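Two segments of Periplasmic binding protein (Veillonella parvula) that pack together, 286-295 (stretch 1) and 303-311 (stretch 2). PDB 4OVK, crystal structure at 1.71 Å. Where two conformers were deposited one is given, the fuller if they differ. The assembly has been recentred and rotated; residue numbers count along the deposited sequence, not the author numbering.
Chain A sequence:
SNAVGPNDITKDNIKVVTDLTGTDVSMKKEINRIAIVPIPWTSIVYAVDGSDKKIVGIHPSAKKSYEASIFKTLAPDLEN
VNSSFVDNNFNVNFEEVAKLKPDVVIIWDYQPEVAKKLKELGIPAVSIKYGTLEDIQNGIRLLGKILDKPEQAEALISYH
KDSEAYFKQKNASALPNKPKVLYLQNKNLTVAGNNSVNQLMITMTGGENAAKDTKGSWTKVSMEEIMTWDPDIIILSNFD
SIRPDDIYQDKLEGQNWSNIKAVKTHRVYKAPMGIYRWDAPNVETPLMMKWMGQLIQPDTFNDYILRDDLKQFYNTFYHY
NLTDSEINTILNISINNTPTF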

ATOM      1  N   PRO A 286       8.051   3.009   1.925  1.00 12.97           N
ATOM      2  CA  PRO A 286       9.352   3.071   2.616  1.00 13.33           C
ATOM      3  C   PRO A 286       9.295   2.729   4.115  1.00 13.03           C
ATOM      4  O   PRO A 286      10.278   2.208   4.668  1.00 12.59           O
ATOM      5  N   LEU A 287       8.171   3.024   4.765  1.00 11.74           N
ATOM      6  CA  LEU A 287       7.993   2.682   6.180  1.00 11.51           C
ATOM      7  C   LEU A 287       7.817   1.167   6.362  1.00 11.71           C
ATOM      8  O   LEU A 287       8.343   0.564   7.310  1.00 13.42           O
HETATM    9  N   MSE A 288       7.110   0.541   5.428  1.00 11.63           N
HETATM   10  CA  MSE A 288       6.981  -0.912   5.420  1.00 10.96           C
HETATM   11  C   MSE A 288       8.332  -1.574   5.252  1.00 10.87           C
HETATM   12  O   MSE A 288       8.627  -2.554   5.922  1.00 13.77           O
HETATM   13  N   MSE A 289       9.174  -1.032   4.377  1.00 12.39           N
HETATM   14  CA  MSE A 289      10.508  -1.599   4.143  1.00 13.19           C
HETATM   15  C   MSE A 289      11.352  -1.512   5.405  1.00 13.47           C
HETATM   16  O   MSE A 289      12.092  -2.444   5.765  1.00 13.24           O
ATOM     17  N   LYS A 290      11.206  -0.406   6.118  1.00 12.23           N
ATOM     18  CA  LYS A 290      11.909  -0.221   7.379  1.00 12.91           C
ATOM     19  C   LYS A 290      11.464  -1.197   8.469  1.00 13.21           C
ATOM     20  O   LYS A 290      12.309  -1.737   9.187  1.00 14.31           O
ATOM     21  N   TRP A 291      10.165  -1.463   8.549  1.00 11.16           N
ATOM     22  CA  TRP A 291       9.630  -2.455   9.474  1.00 10.87           C
ATOM     23  C   TRP A 291      10.209  -3.842   9.159  1.00 12.19           C
ATOM     24  O   TRP A 291      10.728  -4.517  10.057  1.00 13.95           O
HETATM   25  N   MSE A 292      10.155  -4.246   7.891  0.70 12.54           N
HETATM   26  CA  MSE A 292      10.627  -5.568   7.479  0.70 13.16           C
HETATM   27  C   MSE A 292      12.105  -5.717   7.716  0.70 13.80           C
HETATM   28  O   MSE A 292      12.561  -6.755   8.200  0.70 16.70           O
ATOM     29  N   GLY A 293      12.867  -4.688   7.376  1.00 15.23           N
ATOM     30  CA  GLY A 293      14.327  -4.710   7.581  1.00 15.27           C
ATOM     31  C   GLY A 293      14.711  -5.016   9.017  1.00 15.66           C
ATOM     32  O   GLY A 293      15.614  -5.831   9.293  1.00 17.62           O
ATOM     33  N   GLN A 294      14.030  -4.370   9.946  1.00 15.64           N
ATOM     34  CA  GLN A 294      14.341  -4.598  11.349  1.00 16.62           C
ATOM     35  C   GLN A 294      13.851  -5.947  11.890  1.00 17.93           C
ATOM     36  O   GLN A 294      14.379  -6.418  12.881  1.00 20.31           O
ATOM     37  N   LEU A 295      12.861  -6.561  11.242  1.00 16.29           N
ATOM     38  CA  LEU A 295      12.475  -7.928  11.576  1.00 18.08           C
ATOM     39  C   LEU A 295      13.495  -8.920  11.044  1.00 18.12           C
ATOM     40  O   LEU A 295      13.870  -9.845  11.729  1.00 20.89           O
ATOM     41  N   ASP A 303      20.255   1.772  11.998  1.00 20.97           N
ATOM     42  CA  ASP A 303      20.609   3.191  11.993  1.00 20.88           C
ATOM     43  C   ASP A 303      19.402   4.099  11.752  1.00 19.85           C
ATOM     44  O   ASP A 303      19.546   5.240  11.291  1.00 20.99           O
ATOM     45  N   TYR A 304      18.221   3.582  12.092  1.00 16.27           N
ATOM     46  CA  TYR A 304      16.986   4.359  12.135  1.00 15.97           C
ATOM     47  C   TYR A 304      16.069   3.838  13.229  1.00 14.45           C
ATOM     48  O   TYR A 304      16.201   2.691  13.688  1.00 17.00           O
ATOM     49  N   ILE A 305      15.168   4.707  13.667  1.00 15.89           N
ATOM     50  CA  ILE A 305      14.120   4.356  14.623  1.00 16.53           C
ATOM     51  C   ILE A 305      12.785   4.516  13.901  1.00 14.62           C
ATOM     52  O   ILE A 305      12.382   5.634  13.552  1.00 15.80           O
ATOM     53  N   LEU A 306      12.116   3.394  13.667  1.00 14.92           N
ATOM     54  CA  LEU A 306      10.921   3.354  12.830  1.00 13.96           C
ATOM     55  C   LEU A 306       9.831   4.280  13.374  1.00 13.78           C
ATOM     56  O   LEU A 306       9.203   5.009  12.614  1.00 13.08           O
ATOM     57  N   ARG A 307       9.615   4.257  14.689  1.00 14.93           N
ATOM     58  CA  ARG A 307       8.596   5.096  15.317  1.00 16.42           C
ATOM     59  C   ARG A 307       8.819   6.584  15.005  1.00 15.41           C
ATOM     60  O   ARG A 307       7.869   7.315  14.752  1.00 15.57           O
ATOM     61  N   ASP A 308      10.072   7.030  15.067  1.00 15.07           N
ATOM     62  CA  ASP A 308      10.409   8.419  14.759  1.00 15.89           C
ATOM     63  C   ASP A 308      10.157   8.736  13.293  1.00 14.20           C
ATOM     64  O   ASP A 308       9.660   9.804  12.964  1.00 15.27           O
ATOM     65  N   ASP A 309      10.523   7.818  12.413  1.00 13.01           N
ATOM     66  CA  ASP A 309      10.366   8.041  10.985  1.00 12.43           C
ATOM     67  C   ASP A 309       8.873   8.071  10.627  1.00 11.24           C
ATOM     68  O   ASP A 309       8.455   8.866   9.786  1.00 10.51           O
ATOM     69  N   LEU A 310       8.080   7.216  11.279  1.00 11.02           N
ATOM     70  CA  LEU A 310       6.623   7.218  11.088  1.00 10.30           C
ATOM     71  C   LEU A 310       6.033   8.559  11.552  1.00 11.22           C
ATOM     72  O   LEU A 310       5.261   9.173  10.822  1.00 11.95           O
ATOM     73  N   LYS A 311       6.404   9.016  12.755  0.70 10.97           N
ATOM     74  CA  LYS A 311       5.915  10.301  13.254  0.70 11.36           C
ATOM     75  C   LYS A 311       6.305  11.446  12.325  0.70 11.02           C
ATOM     76  O   LYS A 311       5.482  12.323  12.031  0.70 12.88           O
TER

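The contact between 286-295 and 303-311 is an antiparallel helix contact, extended by the loop residue Tyr304, in which a leucine cluster and a polar group built on Lys290, Gln294, Tyr304 and Asp309 pack side by side, and it illustrates how polar groups can fasten an interface alongside apolar packing. The two helix axes run at 175° to one another and approach to 10.4 Å, a spacing that leaves room for side chains between the backbones; the contact buries 512 Å², both sides summed.

Helical periodicity decides which residues of the first stretch take part. Leu287, Lys290 and Gln294, three and four residues apart, all direct their CA-to-CB bonds toward the partner, whereas Met288 and Met292, both selenomethionine in this crystal, point away. In the second stretch Tyr304, Leu306 and Asp309 point toward the first helix, and Leu310 lies sideways.

In the apolar part, Leu306 acts as a knob in a hole formed by Leu287, Lys290, Trp291 and Gln294. Its rotamer, chi1 t and chi2 p, places CD1 3.9 Å from CB of Lys290, while CD2 lies 3.7 Å from CB of Trp291. Trp291 points away overall, so it offers its CB and the edge of its ring to this methyl rather than a face. Leu287, with chi1 m and chi2 t, extends the apolar cluster toward the later part of the second helix: its CD1 meets CD1 of Leu310 at 3.8 Å, and its CD2 lies 4.1 Å from CB of Asp309.

Lys290 shows how a long side chain can serve apolar and charged neighbours at once. With chi1 m and the remaining angles t, it is nearly fully extended, and NZ reaches OD2 of Asp309 at 2.7 Å in a hydrogen-bonded salt bridge. Along the way its CG lies over one face of the Tyr304 ring, 3.9 Å from the ring centroid, a CH-pi contact. Asp309 has chi1 m.

Tyr304, in the loop before the second helix, adopts chi1 p and inserts its ring edge-on between the side chains of Lys290 and Gln294, with OH leading toward the helix backbone. Its OH donates to the backbone O of Lys290 at 2.6 Å; that same carbonyl accepts the helical hydrogen bond from N of Gln294, so the phenol adds a second donor without displacing the first. The approach runs close to Gly293, whose CA is 4.1 Å from OH of Tyr304. An ideal CB there would sit only 3.1 Å from that oxygen, so the absence of a side chain relieves a tight spot.

Gln294, chi1 m and chi2 t, completes the arrangement on the opposite face of the tyrosine ring from CG of Lys290. Its NE2 donates to the backbone O of Tyr304 at 3.1 Å, with an N-H...acceptor angle of 136°. The other end of the amide is bridged by water 1, which donates to OE1 of Gln294 at 2.6 Å and accepts from N of Leu306 at 2.9 Å. The water thus satisfies an amide at the start of the second helix.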

ATOM      1  CB  PRO A 286       9.787   4.526   2.409  1.00 14.26           C
ATOM      2  CG  PRO A 286       9.156   4.913   1.138  1.00 16.02           C
ATOM      3  CD  PRO A 286       7.809   4.233   1.127  1.00 14.23           C
ATOM      4  CB  LEU A 287       6.818   3.454   6.783  1.00 10.34           C
ATOM      5  CG  LEU A 287       7.022   4.971   6.762  1.00 12.12           C
ATOM      6  CD1 LEU A 287       5.713   5.683   6.994  1.00 13.92           C
ATOM      7  CD2 LEU A 287       8.080   5.438   7.778  1.00 13.10           C
HETATM    8  CB  MSE A 288       6.035  -1.331   4.309  1.00 12.39           C
HETATM    9  CG  MSE A 288       5.973  -2.840   4.119  1.00 13.06           C
HETATM   10 SE   MSE A 288       5.404  -3.789   5.750  1.00 16.72          SE
HETATM   11  CE  MSE A 288       4.556  -5.319   4.853  1.00 19.55           C
HETATM   12  CB  MSE A 289      11.190  -0.859   2.995  1.00 16.84           C
HETATM   13  CG  MSE A 289      10.444  -1.094   1.707  1.00 24.29           C
HETATM   14 SE   MSE A 289      10.973  -2.825   0.972  0.75 39.72          SE
HETATM   15  CE  MSE A 289      11.327  -2.002  -0.784  1.00 46.81           C
ATOM     16  CB  LYS A 290      11.814   1.221   7.841  1.00 14.27           C
ATOM     17  CG  LYS A 290      12.805   2.097   7.087  1.00 16.77           C
ATOM     18  CD  LYS A 290      12.758   3.556   7.477  1.00 22.85           C
ATOM     19  CE  LYS A 290      14.045   4.224   6.999  1.00 26.35           C
ATOM     20  NZ  LYS A 290      14.143   5.670   7.333  1.00 27.58           N
ATOM     21  CB  TRP A 291       8.104  -2.451   9.424  1.00 11.01           C
ATOM     22  CG  TRP A 291       7.432  -3.395  10.337  1.00 10.89           C
ATOM     23  CD1 TRP A 291       7.227  -3.233  11.679  1.00 12.05           C
ATOM     24  CD2 TRP A 291       6.853  -4.654   9.989  1.00 11.41           C
ATOM     25  NE1 TRP A 291       6.567  -4.322  12.189  1.00 13.31           N
ATOM     26  CE2 TRP A 291       6.315  -5.202  11.165  1.00 12.45           C
ATOM     27  CE3 TRP A 291       6.732  -5.370   8.795  1.00 12.62           C
ATOM     28  CZ2 TRP A 291       5.672  -6.434  11.179  1.00 13.21           C
ATOM     29  CZ3 TRP A 291       6.102  -6.588   8.811  1.00 13.88           C
ATOM     30  CH2 TRP A 291       5.557  -7.101   9.989  1.00 14.53           C
HETATM   31  CB  MSE A 292      10.332  -5.806   5.998  0.70 13.48           C
HETATM   32  CG  MSE A 292       8.824  -5.902   5.791  0.70 14.83           C
HETATM   33 SE   MSE A 292       8.450  -6.307   3.911  0.70 20.05          SE
HETATM   34  CE  MSE A 292       9.525  -7.948   3.837  0.70 12.42           C
ATOM     35  CB  GLN A 294      13.897  -3.430  12.217  1.00 17.90           C
ATOM     36  CG  GLN A 294      14.830  -2.258  12.012  1.00 21.45           C
ATOM     37  CD  GLN A 294      14.604  -1.102  12.952  1.00 22.07           C
ATOM     38  OE1 GLN A 294      13.499  -0.893  13.463  1.00 25.71           O
ATOM     39  NE2 GLN A 294      15.664  -0.317  13.166  1.00 20.90           N
ATOM     40  CB  LEU A 295      11.109  -8.298  10.991  1.00 20.90           C
ATOM     41  CG  LEU A 295       9.867  -7.647  11.585  1.00 25.07           C
ATOM     42  CD1 LEU A 295       8.635  -8.171  10.850  1.00 29.85           C
ATOM     43  CD2 LEU A 295       9.792  -7.904  13.074  1.00 28.48           C
ATOM     44  CB  ASP A 303      21.731   3.449  10.982  1.00 23.85           C
ATOM     45  CG  ASP A 303      21.441   2.868   9.615  1.00 24.62           C
ATOM     46  OD1 ASP A 303      20.307   2.416   9.367  1.00 27.74           O
ATOM     47  OD2 ASP A 303      22.360   2.855   8.780  1.00 28.65           O
ATOM     48  CB  TYR A 304      16.246   4.334  10.793  1.00 16.85           C
ATOM     49  CG  TYR A 304      15.851   2.963  10.313  1.00 16.73           C
ATOM     50  CD1 TYR A 304      14.669   2.360  10.737  1.00 17.45           C
ATOM     51  CD2 TYR A 304      16.656   2.260   9.418  1.00 17.40           C
ATOM     52  CE1 TYR A 304      14.308   1.093  10.299  1.00 15.78           C
ATOM     53  CE2 TYR A 304      16.293   1.001   8.963  1.00 16.82           C
ATOM     54  CZ  TYR A 304      15.119   0.420   9.407  1.00 17.46           C
ATOM     55  OH  TYR A 304      14.759  -0.828   8.945  1.00 17.83           O
ATOM     56  CB  ILE A 305      14.170   5.261  15.864  1.00 18.15           C
ATOM     57  CG1 ILE A 305      15.544   5.155  16.555  1.00 22.09           C
ATOM     58  CG2 ILE A 305      13.051   4.908  16.831  1.00 19.61           C
ATOM     59  CD1 ILE A 305      15.759   6.212  17.613  1.00 24.03           C
ATOM     60  CB  LEU A 306      10.406   1.923  12.728  1.00 13.71           C
ATOM     61  CG  LEU A 306       9.111   1.754  11.916  1.00 14.63           C
ATOM     62  CD1 LEU A 306       9.246   2.343  10.514  1.00 16.62           C
ATOM     63  CD2 LEU A 306       8.699   0.289  11.862  1.00 16.77           C
ATOM     64  CB  ARG A 307       8.595   4.840  16.831  1.00 22.39           C
ATOM     65  CG  ARG A 307       7.980   5.901  17.715  1.00 26.99           C
ATOM     66  CD  ARG A 307       8.043   5.488  19.181  1.00 30.95           C
ATOM     67  NE  ARG A 307       7.512   4.143  19.402  1.00 30.72           N
ATOM     68  CZ  ARG A 307       6.282   3.854  19.831  1.00 27.96           C
ATOM     69  NH1 ARG A 307       5.411   4.811  20.121  1.00 32.55           N
ATOM     70  NH2 ARG A 307       5.925   2.586  19.987  1.00 32.86           N
ATOM     71  CB  ASP A 308      11.874   8.729  15.096  1.00 17.10           C
ATOM     72  CG  ASP A 308      12.172   8.629  16.573  1.00 21.39           C
ATOM     73  OD1 ASP A 308      11.230   8.620  17.383  1.00 24.97           O
ATOM     74  OD2 ASP A 308      13.369   8.565  16.936  1.00 26.34           O
ATOM     75  CB  ASP A 309      11.068   6.958  10.172  1.00 13.61           C
ATOM     76  CG  ASP A 309      12.574   6.972  10.348  1.00 17.35           C
ATOM     77  OD1 ASP A 309      13.144   7.930  10.940  1.00 19.00           O
ATOM     78  OD2 ASP A 309      13.198   5.993   9.885  1.00 22.99           O
ATOM     79  CB  LEU A 310       6.007   6.039  11.853  1.00 11.23           C
ATOM     80  CG  LEU A 310       4.502   5.860  11.823  1.00 11.91           C
ATOM     81  CD1 LEU A 310       4.022   5.561  10.412  1.00 12.29           C
ATOM     82  CD2 LEU A 310       4.047   4.773  12.770  1.00 13.99           C
ATOM     83  CB  LYS A 311       6.423  10.584  14.658  0.70 12.53           C
ATOM     84  CG  LYS A 311       5.799   9.659  15.690  0.70 14.64           C
ATOM     85  CD  LYS A 311       6.521   9.726  17.022  0.70 19.31           C
ATOM     86  CE  LYS A 311       6.238  11.031  17.723  0.70 20.93           C
ATOM     87  NZ  LYS A 311       6.700  10.962  19.131  0.70 28.87           N
TER
HETATM   88  O   HOH W   1      13.033   1.053  15.073  1.00 19.83           O